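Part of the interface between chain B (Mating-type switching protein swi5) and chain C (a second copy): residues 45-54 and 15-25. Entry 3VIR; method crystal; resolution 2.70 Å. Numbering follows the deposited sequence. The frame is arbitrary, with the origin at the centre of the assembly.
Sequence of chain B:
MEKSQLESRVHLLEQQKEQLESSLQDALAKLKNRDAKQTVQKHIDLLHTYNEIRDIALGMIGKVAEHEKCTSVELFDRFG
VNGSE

Chain B (45-54) DLLHTYNEIR
Chain C 15-25: QQKEQLESSLQ

Two helices that pack side by side often rely on one projecting side chain that lodges among four residues of its partner, and this segment of the contact between two copies of Swi5 illustrates the principle compactly. Residues 45-54 of chain B and 15-25 of chain C are both helical throughout. Their N-to-C directions run the same way, with a signed crossing angle of 34°, and their axes approach to 10.5 Å. The register is set by two pairs of backbone atoms: the CA of Leu B46 lies 6.8 Å from the CA of Lys C17, and the CA of Tyr B50 lies 7.3 Å from the CA of Leu C20.

Leu C20 is the knob. Its CA-to-CB bond points toward chain B, and its rotamer, m at chi1 (-57°) and t at chi2 (-174°), places CD1 in a hole formed by Leu B46, Thr B49, Tyr B50 and Ile B53. CD1 stands 3.8 Å from CD1 of Leu B46, 4.0 Å from CG2 of Thr B49 and 4.1 Å from CB of Tyr B50. The closest approach of Ile B53 is lower on the knob, where its CD1 comes within 3.6 Å of CB of Leu C20.

The walls adopt different rotamers. Leu B46 is t, p (-178°, 47°), which directs CD1 to the knob while CD2 lies 4.3 Å from CB of Gln C16. Ile B53 is m, t (-59°, 158°); its CD1 extends to Leu C20, and its CG1 meets CD2 of Leu C24 at 3.7 Å. Leu C24, one helical turn after Leu C20, repeats the m, t conformation (-68°, 174°) and carries the apolar seam onward.

Thr B49 shows how a polar residue can line such a hole. With chi1 at -67° (m), its OG1 donates a hydrogen bond to O of Asp B45 at 3.1 Å, leaving CG2 to face the leucine. The same carbonyl accepts the backbone hydrogen bond from N of Thr B49, also at 3.1 Å. Tyr B50 contributes chiefly the base of its side chain: its CA-to-CB bond points sideways, and chi1 at 154° (t) with chi2 at 95° leads the ring away from chain C. There its OH accepts a hydrogen bond from NH1 of Arg B54 at 3.2 Å. Arg B54 spans the intervening turn with chi1 to chi3 all t (-165°, -167°, 152°) and chi4 at 98°.

Together the stretches bury 336 Å², with Leu C20, Ile B53 and Leu B46 covering the most area. No hydrogen bond crosses between the modelled atoms, although Gln C16 and Lys C17 are built only to CB. The contact is therefore described by close-fitting hydrocarbon, for which branched aliphatic residues are well suited. Polar side chains such as Asp B45, His B48 and Ser C22 lie outside it. On chain C, NE2 of Gln C25 makes a weak hydrogen bond to OE2 of Glu C21 at 3.0 Å.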

# COMPACT_ATOMS: atom_id res chain seq x y z
N ASP B 45 12.31 4.42 -7.83
CA ASP B 45 11.34 4.08 -6.80
C ASP B 45 10.48 2.90 -7.22
O ASP B 45 10.08 2.06 -6.39
CB ASP B 45 10.43 5.27 -6.50
CG ASP B 45 11.10 6.31 -5.61
OD1 ASP B 45 10.57 7.45 -5.53
OD2 ASP B 45 12.14 5.98 -4.97
N LEU B 46 10.18 2.83 -8.50
CA LEU B 46 9.38 1.74 -9.00
C LEU B 46 10.25 0.47 -9.08
O LEU B 46 9.76 -0.68 -9.00
CB LEU B 46 8.82 2.14 -10.34
CG LEU B 46 7.92 1.13 -11.01
CD1 LEU B 46 6.89 0.57 -10.08
CD2 LEU B 46 7.26 1.76 -12.20
N LEU B 47 11.55 0.66 -9.25
CA LEU B 47 12.46 -0.49 -9.25
C LEU B 47 12.47 -1.07 -7.86
O LEU B 47 12.23 -2.26 -7.70
CB LEU B 47 13.86 -0.07 -9.65
CG LEU B 47 14.99 -1.07 -9.77
CD1 LEU B 47 14.73 -2.06 -10.88
CD2 LEU B 47 16.31 -0.26 -9.97
N HIS B 48 12.71 -0.23 -6.85
CA HIS B 48 12.68 -0.69 -5.46
C HIS B 48 11.35 -1.42 -5.15
O HIS B 48 11.36 -2.51 -4.54
CB HIS B 48 12.91 0.45 -4.50
CG HIS B 48 14.30 0.99 -4.51
ND1 HIS B 48 15.39 0.25 -4.11
CD2 HIS B 48 14.79 2.21 -4.84
CE1 HIS B 48 16.49 0.99 -4.19
NE2 HIS B 48 16.15 2.19 -4.64
N THR B 49 10.23 -0.89 -5.63
CA THR B 49 8.95 -1.53 -5.35
C THR B 49 8.80 -2.87 -6.02
O THR B 49 8.25 -3.79 -5.42
CB THR B 49 7.80 -0.69 -5.86
OG1 THR B 49 7.74 0.52 -5.09
CG2 THR B 49 6.46 -1.50 -5.86
N TYR B 50 9.27 -2.97 -7.27
CA TYR B 50 9.13 -4.20 -8.05
C TYR B 50 9.97 -5.29 -7.40
O TYR B 50 9.52 -6.43 -7.30
CB TYR B 50 9.52 -3.98 -9.53
CG TYR B 50 10.00 -5.24 -10.25
CD1 TYR B 50 9.12 -6.02 -11.00
CD2 TYR B 50 11.33 -5.67 -10.14
CE1 TYR B 50 9.56 -7.20 -11.64
CE2 TYR B 50 11.76 -6.84 -10.76
CZ TYR B 50 10.89 -7.61 -11.52
OH TYR B 50 11.34 -8.76 -12.17
N ASN B 51 11.19 -4.97 -6.97
CA ASN B 51 11.98 -5.95 -6.22
C ASN B 51 11.30 -6.41 -4.87
O ASN B 51 11.14 -7.60 -4.58
CB ASN B 51 13.39 -5.41 -6.00
CG ASN B 51 14.21 -5.41 -7.29
OD1 ASN B 51 14.28 -6.42 -8.00
ND2 ASN B 51 14.82 -4.27 -7.60
N GLU B 52 10.86 -5.46 -4.05
CA GLU B 52 10.19 -5.82 -2.83
C GLU B 52 9.05 -6.79 -3.13
O GLU B 52 8.95 -7.86 -2.52
CB GLU B 52 9.72 -4.56 -2.11
CG GLU B 52 10.91 -3.76 -1.48
CD GLU B 52 10.61 -2.29 -1.11
OE1 GLU B 52 9.43 -1.82 -1.23
OE2 GLU B 52 11.59 -1.61 -0.72
N ILE B 53 8.21 -6.48 -4.11
CA ILE B 53 7.09 -7.37 -4.36
C ILE B 53 7.56 -8.64 -5.02
O ILE B 53 6.94 -9.68 -4.86
CB ILE B 53 6.03 -6.74 -5.20
CG1 ILE B 53 5.50 -5.48 -4.50
CG2 ILE B 53 4.89 -7.73 -5.41
CD1 ILE B 53 4.85 -4.50 -5.43
N ARG B 54 8.67 -8.60 -5.74
CA ARG B 54 9.21 -9.84 -6.35
C ARG B 54 9.74 -10.75 -5.25
O ARG B 54 9.42 -11.94 -5.22
CB ARG B 54 10.31 -9.55 -7.39
CG ARG B 54 10.66 -10.75 -8.33
CD ARG B 54 11.94 -10.51 -9.10
NE ARG B 54 12.60 -11.77 -9.45
CZ ARG B 54 12.51 -12.40 -10.62
NH1 ARG B 54 11.78 -11.92 -11.63
NH2 ARG B 54 13.17 -13.55 -10.79
N GLN C 15 0.91 3.73 -14.55
CA GLN C 15 -0.15 2.69 -14.52
C GLN C 15 0.39 1.36 -13.98
O GLN C 15 -0.38 0.54 -13.45
CB GLN C 15 -0.73 2.48 -15.91
N GLN C 16 1.69 1.15 -14.15
CA GLN C 16 2.40 0.02 -13.55
C GLN C 16 2.37 0.13 -12.01
O GLN C 16 2.02 -0.85 -11.34
CB GLN C 16 3.83 -0.06 -14.08
N LYS C 17 2.70 1.31 -11.47
CA LYS C 17 2.66 1.54 -10.02
C LYS C 17 1.26 1.22 -9.42
O LYS C 17 1.18 0.74 -8.30
CB LYS C 17 3.12 2.94 -9.66
N GLU C 18 0.17 1.47 -10.17
CA GLU C 18 -1.19 1.04 -9.76
C GLU C 18 -1.28 -0.47 -9.57
O GLU C 18 -1.59 -0.94 -8.48
CB GLU C 18 -2.26 1.50 -10.77
N GLN C 19 -0.98 -1.21 -10.63
CA GLN C 19 -0.87 -2.66 -10.60
C GLN C 19 -0.13 -3.18 -9.37
O GLN C 19 -0.65 -4.00 -8.63
CB GLN C 19 -0.11 -3.17 -11.82
CG GLN C 19 -0.77 -2.91 -13.16
CD GLN C 19 -1.95 -3.82 -13.42
OE1 GLN C 19 -2.01 -4.97 -12.97
NE2 GLN C 19 -2.90 -3.30 -14.17
N LEU C 20 1.10 -2.72 -9.17
CA LEU C 20 1.89 -3.27 -8.09
C LEU C 20 1.30 -2.86 -6.74
O LEU C 20 0.88 -3.74 -5.97
CB LEU C 20 3.36 -2.87 -8.22
CG LEU C 20 4.05 -3.26 -9.55
CD1 LEU C 20 5.55 -2.96 -9.51
CD2 LEU C 20 3.82 -4.72 -9.91
N GLU C 21 1.20 -1.56 -6.45
CA GLU C 21 0.59 -1.13 -5.19
C GLU C 21 -0.65 -1.94 -4.98
O GLU C 21 -0.83 -2.54 -3.94
CB GLU C 21 0.23 0.37 -5.15
CG GLU C 21 -0.84 0.74 -4.08
CD GLU C 21 -0.92 2.23 -3.74
OE1 GLU C 21 -0.36 3.07 -4.48
OE2 GLU C 21 -1.56 2.58 -2.73
N SER C 22 -1.51 -2.00 -5.97
CA SER C 22 -2.78 -2.68 -5.77
C SER C 22 -2.63 -4.17 -5.43
O SER C 22 -3.46 -4.74 -4.73
CB SER C 22 -3.66 -2.52 -7.00
OG SER C 22 -4.87 -3.23 -6.80
N SER C 23 -1.58 -4.80 -5.93
CA SER C 23 -1.39 -6.20 -5.70
C SER C 23 -0.98 -6.43 -4.25
O SER C 23 -1.22 -7.50 -3.70
CB SER C 23 -0.34 -6.78 -6.66
OG SER C 23 -0.40 -8.21 -6.70
N LEU C 24 -0.37 -5.43 -3.63
CA LEU C 24 -0.08 -5.53 -2.22
C LEU C 24 -1.37 -5.31 -1.47
O LEU C 24 -1.71 -6.07 -0.59
CB LEU C 24 0.96 -4.51 -1.76
CG LEU C 24 2.37 -4.74 -2.31
CD1 LEU C 24 3.29 -3.59 -1.90
CD2 LEU C 24 2.95 -6.07 -1.85
N GLN C 25 -2.10 -4.27 -1.85
CA GLN C 25 -3.28 -3.85 -1.10
C GLN C 25 -4.33 -4.94 -1.09
O GLN C 25 -5.02 -5.10 -0.10
CB GLN C 25 -3.87 -2.54 -1.67
CG GLN C 25 -4.45 -1.56 -0.63
CD GLN C 25 -3.53 -0.36 -0.31
OE1 GLN C 25 -3.28 -0.05 0.87
NE2 GLN C 25 -3.05 0.33 -1.34